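Local coordinates for protein probable oxidoreductase (Mycobacterium abscessus, PDB 4EYE) that probably acts as an oxidoreductase of the quinone oxidoreductase type, in the zinc-binding alcohol dehydrogenase-like family of medium-chain dehydrogenases, at residues A[52-57]-A[89-94]; A[83-88]-A[140-145]; A[130-135]-A[309-314]; A[147-152]-A[281-286]; A[167-172]-A[191-196]. All coordinates share one frame; numbering follows the deposited sequence.

Contact 1 of 5, residues A[52-57]-A[89-94]; sequences VVDVKA and VVRSAP
D54 and R91 face each other across the antiparallel strands 51-55 and 85-92 of the GroES-like domain, close to a classic beta bulge where R91 and S92 both lie opposite V52. The guanidinium meets the carboxylate side-on, one nitrogen for each oxygen, and both oxygens use their syn lone pairs. R91 NE reaches D54 OD1 at 2.9 Å, nearly straight (166°) and in the guanidinium plane. The second bond of the salt bridge, R91 NH2 to D54 OD2 at 2.9 Å, is more bent, in keeping with planes turned 40° against each other. With CG of R91 anti to its own backbone N (chi1 177°), a bend at chi3 carries the head over to D54. R117 of strand 117-120 forms a long, weak ion pair with D54 OD1 and brings its like charge near R91 NH2; two arginines round one carboxylate probably help to keep it ionised.

On the same face, OG of S92 lies 3.5 Å from CG2 of V52, a polar tip against a methyl. V53 and V90 point to the other face, where both pack on V105 of strand 104-108. The backbone records the bulge at V52, whose O takes R91 N at 2.9 Å and, weakly, S92 N at 3.3 Å, while its N gives to S92 O. Beyond the V53-V90 pair, the next hydrogen-bonded pair is D54 with V89: D54 N binds V89 O at 2.8 Å and V89 N returns a bond of 3.0 Å to D54 O.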
# COMPACT_ATOMS: atom_id res chain seq x y z
N VAL A 52 2.39 1.52 22.42
CA VAL A 52 1.98 0.14 22.23
C VAL A 52 0.54 0.20 21.75
O VAL A 52 -0.29 0.87 22.35
CB VAL A 52 2.09 -0.66 23.55
CG1 VAL A 52 1.52 -2.06 23.36
CG2 VAL A 52 3.55 -0.67 24.04
N VAL A 53 0.28 -0.51 20.65
CA VAL A 53 -1.05 -0.58 19.99
C VAL A 53 -1.55 -2.02 20.08
O VAL A 53 -0.81 -2.96 19.74
CB VAL A 53 -0.96 -0.20 18.49
CG1 VAL A 53 -2.34 -0.24 17.82
CG2 VAL A 53 -0.41 1.22 18.30
N ASP A 54 -2.80 -2.19 20.54
CA ASP A 54 -3.53 -3.42 20.38
C ASP A 54 -4.02 -3.54 18.94
O ASP A 54 -4.89 -2.78 18.48
CB ASP A 54 -4.75 -3.52 21.35
CG ASP A 54 -4.33 -3.74 22.79
OD1 ASP A 54 -3.12 -3.82 23.10
OD2 ASP A 54 -5.19 -3.81 23.68
N VAL A 55 -3.48 -4.53 18.23
CA VAL A 55 -3.69 -4.64 16.78
C VAL A 55 -5.08 -5.21 16.54
O VAL A 55 -5.38 -6.29 17.06
CB VAL A 55 -2.59 -5.51 16.12
CG1 VAL A 55 -2.84 -5.71 14.62
CG2 VAL A 55 -1.20 -4.89 16.35
N LYS A 56 -5.89 -4.49 15.76
CA LYS A 56 -7.17 -5.02 15.27
C LYS A 56 -7.13 -5.46 13.82
O LYS A 56 -7.94 -6.24 13.40
CB LYS A 56 -8.30 -3.97 15.47
CG LYS A 56 -8.38 -3.46 16.93
CD LYS A 56 -8.91 -4.56 17.86
CE LYS A 56 -8.78 -4.17 19.34
NZ LYS A 56 -9.09 -5.33 20.20
N ALA A 57 -6.23 -4.88 13.02
CA ALA A 57 -6.05 -5.34 11.68
C ALA A 57 -4.56 -5.11 11.31
O ALA A 57 -4.01 -4.05 11.57
CB ALA A 57 -7.02 -4.61 10.73
N VAL A 89 -5.94 0.06 18.67
CA VAL A 89 -6.28 0.95 19.78
C VAL A 89 -5.04 1.08 20.62
O VAL A 89 -4.38 0.10 20.96
CB VAL A 89 -7.49 0.40 20.62
CG1 VAL A 89 -7.80 1.27 21.82
CG2 VAL A 89 -8.74 0.33 19.76
N VAL A 90 -4.70 2.31 20.93
CA VAL A 90 -3.55 2.55 21.78
C VAL A 90 -3.79 1.97 23.17
O VAL A 90 -4.81 2.25 23.77
CB VAL A 90 -3.29 4.04 21.93
CG1 VAL A 90 -2.26 4.30 23.03
CG2 VAL A 90 -2.87 4.67 20.57
N ARG A 91 -2.81 1.20 23.66
CA ARG A 91 -2.72 0.70 25.03
C ARG A 91 -1.86 1.62 25.93
O ARG A 91 -2.29 2.01 27.00
CB ARG A 91 -2.12 -0.68 25.04
CG ARG A 91 -1.90 -1.29 26.43
CD ARG A 91 -1.53 -2.75 26.37
NE ARG A 91 -2.66 -3.59 25.95
CZ ARG A 91 -3.59 -4.08 26.78
NH1 ARG A 91 -3.56 -3.85 28.09
NH2 ARG A 91 -4.56 -4.84 26.29
N SER A 92 -0.67 2.02 25.47
CA SER A 92 0.15 3.00 26.17
C SER A 92 0.87 3.93 25.18
O SER A 92 1.09 3.58 23.99
CB SER A 92 1.17 2.32 27.08
OG SER A 92 2.08 1.50 26.34
N ALA A 93 1.22 5.10 25.70
CA ALA A 93 1.88 6.15 24.93
C ALA A 93 2.53 7.16 25.90
O ALA A 93 2.04 7.36 27.01
CB ALA A 93 0.89 6.85 24.02
N PRO A 94 3.65 7.77 25.49
CA PRO A 94 4.31 8.73 26.38
C PRO A 94 3.54 10.04 26.57
O PRO A 94 2.77 10.46 25.68
CB PRO A 94 5.64 9.06 25.65
CG PRO A 94 5.72 8.14 24.50
CD PRO A 94 4.30 7.73 24.18

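Contact 2 of 5, residues A[83-88]-A[140-145]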
# COMPACT_ATOMS: atom_id res chain seq x y z
N GLY A 83 5.43 -7.78 9.18
CA GLY A 83 4.24 -6.91 9.11
C GLY A 83 4.58 -5.48 9.40
O GLY A 83 5.05 -5.14 10.53
N ILE A 84 4.39 -4.65 8.39
CA ILE A 84 4.75 -3.26 8.47
C ILE A 84 3.60 -2.38 8.93
O ILE A 84 3.84 -1.34 9.50
CB ILE A 84 5.25 -2.74 7.12
CG1 ILE A 84 6.61 -3.39 6.76
CG2 ILE A 84 5.23 -1.22 7.12
CD1 ILE A 84 7.18 -2.88 5.41
N GLU A 85 2.38 -2.77 8.65
CA GLU A 85 1.21 -1.89 8.76
C GLU A 85 0.25 -2.46 9.77
O GLU A 85 -0.15 -3.61 9.62
CB GLU A 85 0.41 -1.93 7.45
CG GLU A 85 1.04 -1.45 6.23
CD GLU A 85 0.16 -1.75 5.03
OE1 GLU A 85 -0.01 -2.99 4.73
OE2 GLU A 85 -0.32 -0.78 4.41
N THR A 86 -0.17 -1.64 10.74
CA THR A 86 -1.22 -2.03 11.74
C THR A 86 -2.19 -0.91 12.00
O THR A 86 -1.87 0.29 11.81
CB THR A 86 -0.62 -2.48 13.09
OG1 THR A 86 0.23 -1.46 13.65
CG2 THR A 86 0.20 -3.82 12.93
N ALA A 87 -3.39 -1.29 12.44
CA ALA A 87 -4.35 -0.38 12.95
C ALA A 87 -5.04 -1.03 14.15
O ALA A 87 -5.27 -2.25 14.17
CB ALA A 87 -5.37 0.01 11.86
N GLY A 88 -5.32 -0.22 15.16
CA GLY A 88 -5.97 -0.72 16.36
C GLY A 88 -6.18 0.39 17.40
O GLY A 88 -6.53 1.51 17.03
N LEU A 140 -5.00 2.06 4.25
CA LEU A 140 -4.43 3.36 3.94
C LEU A 140 -2.91 3.41 4.09
O LEU A 140 -2.24 4.16 3.40
CB LEU A 140 -4.98 4.47 4.85
CG LEU A 140 -6.37 5.03 4.69
CD1 LEU A 140 -6.64 6.15 5.73
CD2 LEU A 140 -6.65 5.54 3.26
N ILE A 141 -2.34 2.63 5.00
CA ILE A 141 -1.00 2.94 5.50
C ILE A 141 0.15 2.95 4.50
O ILE A 141 0.73 4.01 4.28
CB ILE A 141 -0.63 2.11 6.74
CG1 ILE A 141 -1.59 2.41 7.88
CG2 ILE A 141 0.80 2.42 7.18
CD1 ILE A 141 -1.45 1.50 9.08
N ALA A 142 0.52 1.82 3.93
CA ALA A 142 1.57 1.80 2.90
C ALA A 142 1.01 2.28 1.57
O ALA A 142 1.57 3.25 0.98
CB ALA A 142 2.21 0.43 2.74
N ASN A 143 -0.09 1.69 1.12
CA ASN A 143 -0.50 1.93 -0.25
C ASN A 143 -1.03 3.35 -0.58
O ASN A 143 -0.70 3.91 -1.64
CB ASN A 143 -1.50 0.87 -0.76
CG ASN A 143 -0.93 -0.57 -0.71
OD1 ASN A 143 0.28 -0.74 -0.64
ND2 ASN A 143 -1.82 -1.59 -0.74
N TYR A 144 -1.82 3.92 0.32
CA TYR A 144 -2.47 5.21 0.06
C TYR A 144 -1.54 6.38 0.29
O TYR A 144 -1.60 7.36 -0.48
CB TYR A 144 -3.84 5.32 0.80
CG TYR A 144 -4.90 4.40 0.18
CD1 TYR A 144 -4.82 3.00 0.29
CD2 TYR A 144 -5.95 4.92 -0.58
CE1 TYR A 144 -5.75 2.17 -0.27
CE2 TYR A 144 -6.88 4.08 -1.17
CZ TYR A 144 -6.81 2.71 -1.00
OH TYR A 144 -7.75 1.89 -1.63
N HIS A 145 -0.70 6.31 1.33
CA HIS A 145 0.28 7.36 1.54
C HIS A 145 1.29 7.38 0.44
O HIS A 145 1.68 8.45 0.01
CB HIS A 145 1.02 7.22 2.89
CG HIS A 145 0.22 7.68 4.04
ND1 HIS A 145 0.35 8.92 4.56
CD2 HIS A 145 -0.79 7.05 4.78
CE1 HIS A 145 -0.53 9.06 5.54
NE2 HIS A 145 -1.22 7.93 5.67
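Chi1 of -64° places CG of E85 anti to its carbonyl carbon, and an extended chain from there carries OE2 to the backbone N of A142. In this medium-chain dehydrogenase fold, strand 85-92 of the GroES-like part meets the short link between helices 134-140 and 143-154, where the chain passes towards the Rossmann-type half. A142 N binds E85 OE2 at 2.8 Å and 163°, approaching from the anti side and 22° out of the carboxylate plane. The methyl of A142 rests 3.3 Å from the same oxygen. E85 OE1 turns to K337 in a salt bridge, so the two oxygens of this buried carboxylate are answered by a peptide N-H and an ammonium group.

I141 runs past E85 in the opposite direction. The side chain of I141 also packs on M106 and F108 of strand 104-108, while its carbonyl O binds a pentanediol molecule, probably from the crystallisation liquor, at a spot that may belong to a pocket. CD1 of I141 lies near the carbonyl O of T86, at a modelled 3.0 Å that is doubtfully short. Nearer the backbone, CB and CG2 of I141 are each 4.0 Å from E85 CG.

Contact 3 of 5, residues A[130-135]-A[309-314]; sequences PQLDDA and MRPPVS
Q131 and R310 meet at the outer side, carbon against guanidinium face, their side chains crossing at about a right angle. CB of Q131 lies over one face of the R310 guanidinium, offset toward its rim and 3.6 Å from NH2, while the glutamine amide is turned 48° from the guanidinium plane. A bend at chi2 (-67°) folds the R310 chain so that this face comes to Q131. R310 NH1 is held by carbonyls: it gives a bond of 2.9 Å to M309 O, from above that carbonyl's plane, and another to V305 O. A water receives a weak bond from R310 NH2 and donates to Q131 O at 2.8 Å, bridging the segments.

Apolar contact continues inward. CD2 of L132 touches the aliphatic CD of R310 at 3.6 Å and CD of P311 at 4.1 Å. The methyl of A135 meets CG2 of V313 at 4.0 Å, and that same branch rests 3.7 Å from A135 O.

D133 N-caps helix 134-140 through E136 N and holds R316 with its other oxygen. The contact joins the start of that helix to the chain leaving helix 293-306, as it re-enters the mixed sheet of the GroES-like part through strand 313-318.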
# COMPACT_ATOMS: atom_id res chain seq x y z
N PRO A 130 -12.21 8.84 11.29
CA PRO A 130 -13.39 8.27 11.99
C PRO A 130 -14.36 7.56 11.06
O PRO A 130 -15.14 6.75 11.55
CB PRO A 130 -14.05 9.47 12.65
CG PRO A 130 -13.52 10.67 11.96
CD PRO A 130 -12.12 10.30 11.45
N GLN A 131 -14.32 7.82 9.77
CA GLN A 131 -15.26 7.17 8.85
C GLN A 131 -14.88 5.70 8.57
O GLN A 131 -15.70 4.95 8.01
CB GLN A 131 -15.31 7.93 7.51
CG GLN A 131 -15.84 9.37 7.63
CD GLN A 131 -14.74 10.42 7.72
OE1 GLN A 131 -13.62 10.15 8.11
NE2 GLN A 131 -15.09 11.64 7.38
N LEU A 132 -13.66 5.28 8.93
CA LEU A 132 -13.14 3.98 8.52
C LEU A 132 -13.16 2.98 9.65
O LEU A 132 -12.90 3.31 10.84
CB LEU A 132 -11.68 4.12 7.97
CG LEU A 132 -11.47 5.06 6.77
CD1 LEU A 132 -10.01 4.98 6.33
CD2 LEU A 132 -12.43 4.76 5.62
N ASP A 133 -13.39 1.72 9.31
CA ASP A 133 -13.08 0.68 10.25
C ASP A 133 -11.56 0.37 10.25
O ASP A 133 -10.83 0.93 9.45
CB ASP A 133 -13.96 -0.58 10.04
CG ASP A 133 -13.58 -1.40 8.84
OD1 ASP A 133 -12.43 -1.32 8.33
OD2 ASP A 133 -14.42 -2.20 8.42
N ASP A 134 -11.11 -0.49 11.16
CA ASP A 134 -9.66 -0.77 11.33
C ASP A 134 -9.00 -1.42 10.11
O ASP A 134 -7.87 -1.12 9.80
CB ASP A 134 -9.38 -1.56 12.62
CG ASP A 134 -9.70 -0.75 13.84
OD1 ASP A 134 -9.74 0.50 13.78
OD2 ASP A 134 -9.92 -1.32 14.89
N ALA A 135 -9.70 -2.30 9.43
CA ALA A 135 -9.19 -2.87 8.16
C ALA A 135 -9.01 -1.81 7.06
O ALA A 135 -8.01 -1.76 6.36
CB ALA A 135 -10.09 -3.98 7.67
N MET A 309 -14.11 8.27 0.00
CA MET A 309 -13.22 7.18 -0.38
C MET A 309 -13.20 6.08 0.69
O MET A 309 -12.98 6.34 1.87
CB MET A 309 -11.79 7.70 -0.64
CG MET A 309 -10.85 6.68 -1.25
SD MET A 309 -9.21 7.37 -1.58
CE MET A 309 -8.53 7.55 0.08
N ARG A 310 -13.38 4.85 0.27
CA ARG A 310 -13.30 3.72 1.17
C ARG A 310 -12.36 2.67 0.56
O ARG A 310 -12.70 2.05 -0.46
CB ARG A 310 -14.71 3.10 1.39
CG ARG A 310 -15.72 3.99 2.07
CD ARG A 310 -15.34 4.30 3.52
NE ARG A 310 -16.32 5.18 4.12
CZ ARG A 310 -16.31 6.50 4.05
NH1 ARG A 310 -15.33 7.16 3.41
NH2 ARG A 310 -17.30 7.20 4.62
N PRO A 311 -11.18 2.51 1.11
CA PRO A 311 -10.29 1.45 0.64
C PRO A 311 -10.93 0.08 0.64
O PRO A 311 -11.41 -0.38 1.70
CB PRO A 311 -9.13 1.50 1.65
CG PRO A 311 -9.14 2.89 2.17
CD PRO A 311 -10.60 3.26 2.25
N PRO A 312 -10.96 -0.59 -0.52
CA PRO A 312 -11.51 -1.97 -0.56
C PRO A 312 -10.65 -2.98 0.18
O PRO A 312 -9.44 -3.03 -0.02
CB PRO A 312 -11.58 -2.32 -2.06
CG PRO A 312 -11.31 -1.05 -2.79
CD PRO A 312 -10.63 -0.07 -1.85
N VAL A 313 -11.28 -3.75 1.05
CA VAL A 313 -10.64 -4.82 1.75
C VAL A 313 -11.30 -6.14 1.36
O VAL A 313 -12.48 -6.35 1.65
CB VAL A 313 -10.71 -4.65 3.29
CG1 VAL A 313 -9.98 -5.82 3.96
CG2 VAL A 313 -10.05 -3.32 3.70
N SER A 314 -10.55 -7.00 0.67
CA SER A 314 -11.16 -8.15 -0.00
C SER A 314 -11.17 -9.39 0.91
O SER A 314 -12.01 -10.29 0.74
CB SER A 314 -10.44 -8.43 -1.31
OG SER A 314 -9.05 -8.69 -1.10
O HOH W 1 -18.31 5.69 7.35

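Contact 4 of 5, residues A[147-152]-A[281-286]; sequences MYFAYA and VAWGEF
F149 pushes a single ring into two others, W283 and F286, with carbon contacts as short as 3.3 Å and neither pair in a standard stack or T-shape. The three form an aromatic cluster between helix 143-154 and the start of helix 283-289, which follows the outermost strand 277-280 of the parallel, Rossmann-type sheet. The F149 ring is inclined 35° to the six-membered ring of W283, with centroids 4.8 Å apart. CE3 of W283 sits over one face of the phenylalanine, 3.3 Å from CG. In return, CB of F149 stands over the indole, 4.1 Å from the six-ring centroid, in a CH-pi contact. Chi1 of 168° swings the F149 ring clear of its own N and outward from the helix, so that its base lies on the tryptophan and its far end reaches F286.

The second pair has planes 36° apart and centroids at 4.6 Å. Here CE1 of F149 comes over the face of F286, which also stacks on H290. The indole packs on H145 and T146 of helix 143-154 and on helix 293-306, while NE1 bonds weakly to a pentanediol molecule, probably from the crystallisation liquor.

V281 packs at the side of the cluster next to strand 277-280. A282, after it, is the N-cap residue of the helix that carries both W283 and F286. One branch of V281 serves two partners: its CG1 lies 3.9 Å from CE2 of F149 and 4.0 Å from CB of A150.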
# COMPACT_ATOMS: atom_id res chain seq x y z
N MET A 147 0.77 6.50 -2.73
CA MET A 147 0.11 7.02 -3.92
C MET A 147 -0.30 8.49 -3.78
O MET A 147 -0.19 9.21 -4.76
CB MET A 147 -1.03 6.11 -4.41
CG MET A 147 -0.56 4.78 -5.07
SD MET A 147 0.73 5.01 -6.36
CE MET A 147 -0.03 6.25 -7.40
N TYR A 148 -0.63 8.95 -2.57
CA TYR A 148 -0.87 10.39 -2.35
C TYR A 148 0.42 11.17 -2.66
O TYR A 148 0.42 12.13 -3.43
CB TYR A 148 -1.33 10.73 -0.93
CG TYR A 148 -1.89 12.13 -0.85
CD1 TYR A 148 -3.25 12.36 -1.01
CD2 TYR A 148 -1.07 13.21 -0.66
CE1 TYR A 148 -3.79 13.63 -0.98
CE2 TYR A 148 -1.58 14.51 -0.64
CZ TYR A 148 -2.96 14.69 -0.78
OH TYR A 148 -3.47 15.94 -0.76
N PHE A 149 1.51 10.75 -2.03
CA PHE A 149 2.84 11.27 -2.32
C PHE A 149 3.20 11.22 -3.81
O PHE A 149 3.64 12.21 -4.36
CB PHE A 149 3.85 10.47 -1.51
CG PHE A 149 5.28 10.68 -1.92
CD1 PHE A 149 5.93 11.90 -1.66
CD2 PHE A 149 6.00 9.65 -2.47
CE1 PHE A 149 7.27 12.07 -1.98
CE2 PHE A 149 7.35 9.82 -2.81
CZ PHE A 149 7.98 11.02 -2.55
N ALA A 150 3.01 10.06 -4.45
CA ALA A 150 3.31 9.91 -5.88
C ALA A 150 2.57 10.93 -6.72
O ALA A 150 3.14 11.54 -7.64
CB ALA A 150 2.93 8.50 -6.40
N TYR A 151 1.29 11.06 -6.45
CA TYR A 151 0.45 12.01 -7.20
C TYR A 151 0.67 13.48 -6.85
O TYR A 151 0.90 14.34 -7.74
CB TYR A 151 -1.01 11.67 -6.98
CG TYR A 151 -1.51 10.45 -7.72
CD1 TYR A 151 -1.03 10.11 -8.96
CD2 TYR A 151 -2.53 9.67 -7.17
CE1 TYR A 151 -1.54 9.02 -9.65
CE2 TYR A 151 -3.01 8.57 -7.84
CZ TYR A 151 -2.55 8.24 -9.06
OH TYR A 151 -3.13 7.15 -9.72
N ALA A 152 0.67 13.78 -5.56
CA ALA A 152 0.70 15.18 -5.13
C ALA A 152 2.09 15.76 -5.23
O ALA A 152 2.23 16.90 -5.67
CB ALA A 152 0.18 15.29 -3.73
N VAL A 281 9.75 7.20 -7.64
CA VAL A 281 8.90 7.33 -6.47
C VAL A 281 9.46 6.37 -5.42
O VAL A 281 9.39 5.16 -5.58
CB VAL A 281 7.43 6.96 -6.79
CG1 VAL A 281 6.57 7.09 -5.52
CG2 VAL A 281 6.86 7.80 -7.94
N ALA A 282 10.00 6.91 -4.34
CA ALA A 282 10.58 6.11 -3.25
C ALA A 282 10.11 6.77 -1.96
O ALA A 282 10.77 7.65 -1.45
CB ALA A 282 12.13 6.07 -3.32
N TRP A 283 8.94 6.35 -1.48
CA TRP A 283 8.23 7.04 -0.40
C TRP A 283 8.96 6.91 0.91
O TRP A 283 9.19 7.92 1.62
CB TRP A 283 6.84 6.45 -0.31
CG TRP A 283 5.97 6.86 0.83
CD1 TRP A 283 5.19 6.03 1.63
CD2 TRP A 283 5.75 8.21 1.35
NE1 TRP A 283 4.54 6.75 2.56
CE2 TRP A 283 4.85 8.07 2.46
CE3 TRP A 283 6.26 9.47 1.04
CZ2 TRP A 283 4.41 9.16 3.20
CZ3 TRP A 283 5.84 10.56 1.80
CH2 TRP A 283 4.91 10.42 2.82
N GLY A 284 9.32 5.66 1.25
CA GLY A 284 10.09 5.36 2.49
C GLY A 284 11.32 6.24 2.58
O GLY A 284 11.55 6.92 3.58
N GLU A 285 12.09 6.29 1.50
CA GLU A 285 13.30 7.07 1.48
C GLU A 285 12.98 8.55 1.62
O GLU A 285 13.67 9.29 2.33
CB GLU A 285 14.08 6.79 0.18
CG GLU A 285 15.37 7.56 0.05
CD GLU A 285 16.29 7.30 1.23
OE1 GLU A 285 16.38 6.12 1.65
OE2 GLU A 285 16.89 8.26 1.75
N PHE A 286 11.94 9.01 0.95
CA PHE A 286 11.55 10.42 1.07
C PHE A 286 11.16 10.80 2.49
O PHE A 286 11.54 11.84 3.00
CB PHE A 286 10.38 10.73 0.10
CG PHE A 286 9.98 12.17 0.09
CD1 PHE A 286 10.69 13.10 -0.66
CD2 PHE A 286 8.90 12.61 0.85
CE1 PHE A 286 10.31 14.43 -0.67
CE2 PHE A 286 8.54 13.96 0.87
CZ PHE A 286 9.24 14.87 0.12

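Contact 5 of 5, residues A[167-172]-A[191-196]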
# COMPACT_ATOMS: atom_id res chain seq x y z
N GLY A 167 -1.13 -2.94 -13.27
CA GLY A 167 -1.28 -3.85 -12.08
C GLY A 167 -2.47 -3.44 -11.20
O GLY A 167 -2.39 -3.37 -9.97
N ALA A 168 -3.56 -3.08 -11.87
CA ALA A 168 -4.57 -2.18 -11.31
C ALA A 168 -5.37 -2.80 -10.16
O ALA A 168 -5.83 -2.07 -9.32
CB ALA A 168 -5.50 -1.70 -12.40
N ALA A 169 -5.49 -4.13 -10.14
CA ALA A 169 -6.23 -4.84 -9.03
C ALA A 169 -5.39 -5.08 -7.75
O ALA A 169 -5.91 -5.55 -6.76
CB ALA A 169 -6.77 -6.20 -9.54
N GLY A 170 -4.08 -4.82 -7.79
CA GLY A 170 -3.23 -5.05 -6.65
C GLY A 170 -3.41 -3.91 -5.63
O GLY A 170 -4.24 -3.03 -5.81
N GLY A 171 -2.64 -3.96 -4.55
CA GLY A 171 -2.80 -2.98 -3.45
C GLY A 171 -2.51 -1.57 -3.91
O GLY A 171 -3.30 -0.66 -3.75
N ILE A 172 -1.36 -1.41 -4.54
CA ILE A 172 -0.94 -0.12 -5.01
C ILE A 172 -1.85 0.39 -6.11
O ILE A 172 -2.29 1.51 -6.08
CB ILE A 172 0.52 -0.17 -5.48
CG1 ILE A 172 1.41 -0.36 -4.27
CG2 ILE A 172 0.83 1.15 -6.19
CD1 ILE A 172 1.61 0.97 -3.53
N VAL A 191 -5.40 -4.60 -16.41
CA VAL A 191 -5.30 -5.73 -15.49
C VAL A 191 -4.56 -6.89 -16.15
O VAL A 191 -4.91 -7.32 -17.24
CB VAL A 191 -6.68 -6.22 -15.01
CG1 VAL A 191 -7.38 -5.16 -14.14
CG2 VAL A 191 -7.57 -6.68 -16.17
N ASN A 192 -3.54 -7.43 -15.49
CA ASN A 192 -3.00 -8.69 -15.97
C ASN A 192 -3.77 -9.92 -15.48
O ASN A 192 -3.58 -11.01 -16.02
CB ASN A 192 -1.48 -8.81 -15.79
CG ASN A 192 -1.02 -8.57 -14.39
OD1 ASN A 192 -1.13 -9.45 -13.54
ND2 ASN A 192 -0.42 -7.38 -14.16
N ARG A 193 -4.64 -9.75 -14.49
CA ARG A 193 -5.56 -10.82 -14.05
C ARG A 193 -6.97 -10.47 -14.53
O ARG A 193 -7.63 -9.61 -13.94
CB ARG A 193 -5.54 -10.96 -12.52
CG ARG A 193 -4.25 -11.57 -11.95
CD ARG A 193 -4.20 -11.43 -10.43
NE ARG A 193 -3.98 -10.03 -9.99
CZ ARG A 193 -4.03 -9.61 -8.73
NH1 ARG A 193 -4.26 -10.47 -7.73
NH2 ARG A 193 -3.83 -8.32 -8.45
N THR A 194 -7.42 -11.08 -15.63
CA THR A 194 -8.67 -10.65 -16.26
C THR A 194 -9.90 -10.95 -15.39
O THR A 194 -10.92 -10.29 -15.52
CB THR A 194 -8.83 -11.23 -17.68
OG1 THR A 194 -8.92 -12.65 -17.60
CG2 THR A 194 -7.64 -10.83 -18.58
N ALA A 195 -9.80 -11.92 -14.48
CA ALA A 195 -10.84 -12.16 -13.49
C ALA A 195 -11.06 -10.96 -12.52
O ALA A 195 -12.07 -10.92 -11.80
CB ALA A 195 -10.53 -13.44 -12.70
N ALA A 196 -10.15 -9.98 -12.51
CA ALA A 196 -10.29 -8.78 -11.63
C ALA A 196 -10.95 -7.61 -12.32
O ALA A 196 -11.04 -6.52 -11.74
CB ALA A 196 -8.90 -8.34 -11.12
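A169 and A196 supply the tightest apolar contact here, their CB atoms only 3.4 Å apart, closer than methyls usually pack. Beside them, A168 CB rests on CG1 of V191 at 4.3 Å. Small side chains let the two loops lie this near each other, and V200 of helix 197-203 packs on both A169 and V191.

R193 and N192 touch the first loop by van der Waals contact, with no hydrogen bond between the segments. R193 bends at chi3 (-71°), which brings NH2 to 3.6 Å from G170 N, at the guanidinium edge. The same NH2 lies 3.8 Å from the methyl of A169. Its NH1 is taken up by the carbonyls of G332 and V334, so the arginine also ties in the loop before strand 337-341. N192 brings its amide ND2 within 4.2 Å of G167 CA.

Backbone bonds shape each loop from within. G167 to G170 is a type I turn closed by G170 N to G167 O at 3.1 Å, and A196 N bonds R193 O at 2.9 Å in the short 3-10 segment. G167 itself has positive phi, where a residue without a side chain is easily accommodated.

The sequence GAAGGIG begun here matches the loop that receives the dinucleotide pyrophosphate in quinone oxidoreductases, and N192 and R193 probably lie near the adenosine end of such a cofactor. Both loops follow adjacent parallel strands, 162-165 and 186-191, at the two ends of a beta-alpha-beta crossover made through helix 171-182.

In the fold
Contact 2 is the buried one, its centre about 7 Å from the centre of the chain, and rests on a carboxylate-to-peptide bond; the other four are partly buried. Contacts 1 and 2 share strand 85-92 and join directly through backbone bonds of K56 and A57 to A87, yet contact 1 is strand pairing with a surface salt bridge. Contacts 2 and 4 share helix 143-154, polar at one end and aromatic at the other. Contact 3, adjoining contact 2 through Y144 on P311 and P312, mixes leucine and proline packing with a water bridge at its outer side. Contact 5, across the chain's centre from contact 1, relies chiefly on glycine and alanine backbone and methyls, with an arginine at its edge.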